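Local atomic coordinates of protein-glutamine gamma-glutamyltransferase 2 (Pagrus major, PDB entry 1G0D), a protein that probably catalyses the calcium-dependent cross-linking of peptide-bound glutamine to lysine side chains and other primary amines. Residues Val215-Thr220 against Val383-Pro388. Residues are numbered along the deposited sequence; the frame is centred on the assembly and turned at random.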
loop_
_atom_site.group_PDB
_atom_site.type_symbol
_atom_site.label_atom_id
_atom_site.label_comp_id
_atom_site.label_asym_id
_atom_site.label_seq_id
_atom_site.Cartn_x
_atom_site.Cartn_y
_atom_site.Cartn_z
ATOM N N VAL A 215 7.983 -2.495 -15.190
ATOM C CA VAL A 215 7.830 -1.280 -14.418
ATOM C C VAL A 215 7.222 -1.538 -13.020
ATOM O O VAL A 215 7.544 -0.846 -12.049
ATOM C CB VAL A 215 6.942 -0.305 -15.223
ATOM C CG1 VAL A 215 6.539 0.885 -14.392
ATOM C CG2 VAL A 215 7.685 0.135 -16.456
ATOM N N GLY A 216 6.334 -2.522 -12.920
ATOM C CA GLY A 216 5.714 -2.829 -11.646
ATOM C C GLY A 216 6.741 -3.480 -10.728
ATOM O O GLY A 216 6.801 -3.197 -9.529
ATOM N N ARG A 217 7.554 -4.370 -11.292
ATOM C CA ARG A 217 8.604 -5.036 -10.533
ATOM C C ARG A 217 9.696 -4.007 -10.128
ATOM O O ARG A 217 10.286 -4.104 -9.055
ATOM C CB ARG A 217 9.192 -6.202 -11.360
ATOM C CG ARG A 217 10.573 -6.678 -10.917
ATOM C CD ARG A 217 10.788 -8.198 -11.093
ATOM N NE ARG A 217 10.408 -8.881 -9.864
ATOM C CZ ARG A 217 11.122 -9.799 -9.209
ATOM N NH1 ARG A 217 10.629 -10.319 -8.106
ATOM N NH2 ARG A 217 12.288 -10.216 -9.637
ATOM N N THR A 218 9.952 -3.018 -10.981
ATOM C CA THR A 218 10.943 -1.994 -10.675
ATOM C C THR A 218 10.468 -1.058 -9.567
ATOM O O THR A 218 11.210 -0.762 -8.661
ATOM C CB THR A 218 11.241 -1.175 -11.892
ATOM O OG1 THR A 218 11.744 -2.043 -12.908
ATOM C CG2 THR A 218 12.250 -0.110 -11.578
ATOM N N ILE A 219 9.230 -0.586 -9.639
ATOM C CA ILE A 219 8.694 0.295 -8.606
ATOM C C ILE A 219 8.642 -0.454 -7.292
ATOM O O ILE A 219 9.041 0.062 -6.267
ATOM C CB ILE A 219 7.271 0.762 -8.958
ATOM C CG1 ILE A 219 7.324 1.740 -10.126
ATOM C CG2 ILE A 219 6.638 1.441 -7.777
ATOM C CD1 ILE A 219 8.294 2.890 -9.885
ATOM N N THR A 220 8.149 -1.682 -7.311
ATOM C CA THR A 220 8.069 -2.435 -6.074
ATOM C C THR A 220 9.439 -2.595 -5.415
ATOM O O THR A 220 9.573 -2.590 -4.178
ATOM C CB THR A 220 7.477 -3.784 -6.345
ATOM O OG1 THR A 220 6.133 -3.597 -6.768
ATOM C CG2 THR A 220 7.439 -4.622 -5.109
ATOM N N VAL A 383 5.455 -20.068 -11.597
ATOM C CA VAL A 383 5.510 -18.886 -12.454
ATOM C C VAL A 383 6.187 -17.718 -11.783
ATOM O O VAL A 383 6.136 -17.594 -10.564
ATOM C CB VAL A 383 4.091 -18.430 -12.872
ATOM C CG1 VAL A 383 3.498 -19.440 -13.790
ATOM C CG2 VAL A 383 3.175 -18.277 -11.669
ATOM N N LYS A 384 6.839 -16.864 -12.574
ATOM C CA LYS A 384 7.477 -15.697 -11.993
ATOM C C LYS A 384 6.371 -14.667 -11.768
ATOM O O LYS A 384 5.419 -14.631 -12.544
ATOM C CB LYS A 384 8.544 -15.137 -12.923
ATOM C CG LYS A 384 8.219 -15.264 -14.343
ATOM C CD LYS A 384 9.402 -14.770 -15.159
ATOM C CE LYS A 384 9.322 -15.180 -16.659
ATOM N NZ LYS A 384 8.177 -14.555 -17.369
ATOM N N TYR A 385 6.461 -13.857 -10.704
ATOM C CA TYR A 385 7.560 -13.890 -9.734
ATOM C C TYR A 385 7.216 -14.122 -8.259
ATOM O O TYR A 385 6.266 -13.546 -7.704
ATOM C CB TYR A 385 8.344 -12.592 -9.773
ATOM C CG TYR A 385 8.728 -12.108 -11.133
ATOM C CD1 TYR A 385 10.040 -12.215 -11.568
ATOM C CD2 TYR A 385 7.802 -11.474 -11.972
ATOM C CE1 TYR A 385 10.434 -11.701 -12.795
ATOM C CE2 TYR A 385 8.195 -10.949 -13.222
ATOM C CZ TYR A 385 9.519 -11.072 -13.611
ATOM O OH TYR A 385 9.955 -10.549 -14.794
ATOM N N ASP A 386 8.056 -14.950 -7.637
ATOM C CA ASP A 386 7.998 -15.272 -6.210
ATOM C C ASP A 386 6.720 -15.882 -5.668
ATOM O O ASP A 386 6.325 -15.623 -4.532
ATOM C CB ASP A 386 8.381 -14.015 -5.442
ATOM C CG ASP A 386 9.541 -13.263 -6.110
ATOM O OD1 ASP A 386 10.633 -13.840 -6.225
ATOM O OD2 ASP A 386 9.381 -12.100 -6.531
ATOM N N ALA A 387 6.104 -16.731 -6.482
ATOM C CA ALA A 387 4.877 -17.407 -6.114
ATOM C C ALA A 387 4.942 -18.196 -4.811
ATOM O O ALA A 387 3.969 -18.175 -4.051
ATOM C CB ALA A 387 4.450 -18.294 -7.223
ATOM N N PRO A 388 6.070 -18.912 -4.534
ATOM C CA PRO A 388 6.176 -19.698 -3.286
ATOM C C PRO A 388 6.078 -18.847 -2.061
ATOM O O PRO A 388 5.428 -19.216 -1.084
ATOM C CB PRO A 388 7.543 -20.379 -3.384
ATOM C CG PRO A 388 7.849 -20.397 -4.825
ATOM C CD PRO A 388 7.286 -19.097 -5.354
HETATM O O HOH W 1 12.099 -13.303 -8.680
#
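Arg217 reaches from helix 212-223 to the loop 383-386, meeting Tyr385 with the flat of its guanidinium and Asp386 with its edge. The stack is a cation-pi one: guanidinium and ring lie with their centres 4.2 Å apart and their planes 17° from parallel, and CD1 of Tyr385 sits over the middle of the guanidinium, 3.5 Å from CZ of Arg217. A CH-pi contact extends it, CD of Arg217 standing 4.0 Å from the centroid of the Tyr385 ring. The arginine chain leaves the helix with CG anti to N (chi1 160°) and bends at chi2 and chi3, which lays both CD and the guanidinium along one ring face; CB of Lys384 packs on the other.

The charged contact is a salt bridge from NH1 of Arg217 to OD2 of Asp386, 2.7 Å long, OD2 lying at the guanidinium edge, near its plane, while the carboxylate plane is turned 31° from that of the guanidinium. One water donates to OD1 of Asp386 and weakly accepts from NH2 of Arg217. The side chain of Asp386 is about 8 Å from that of the active-site Asp355.

Strand 368-372 bonds to both side chains: Gly369 takes NE of Arg217 on its O and gives its N to OD2 of Asp386, while Pro370 touches Arg217 and Tyr385. This surface contact thus joins helix 212-223 to strand 368-372, at one edge of the four-stranded antiparallel sheet that also carries His332 and Asp355, and to the start of helix 387-395.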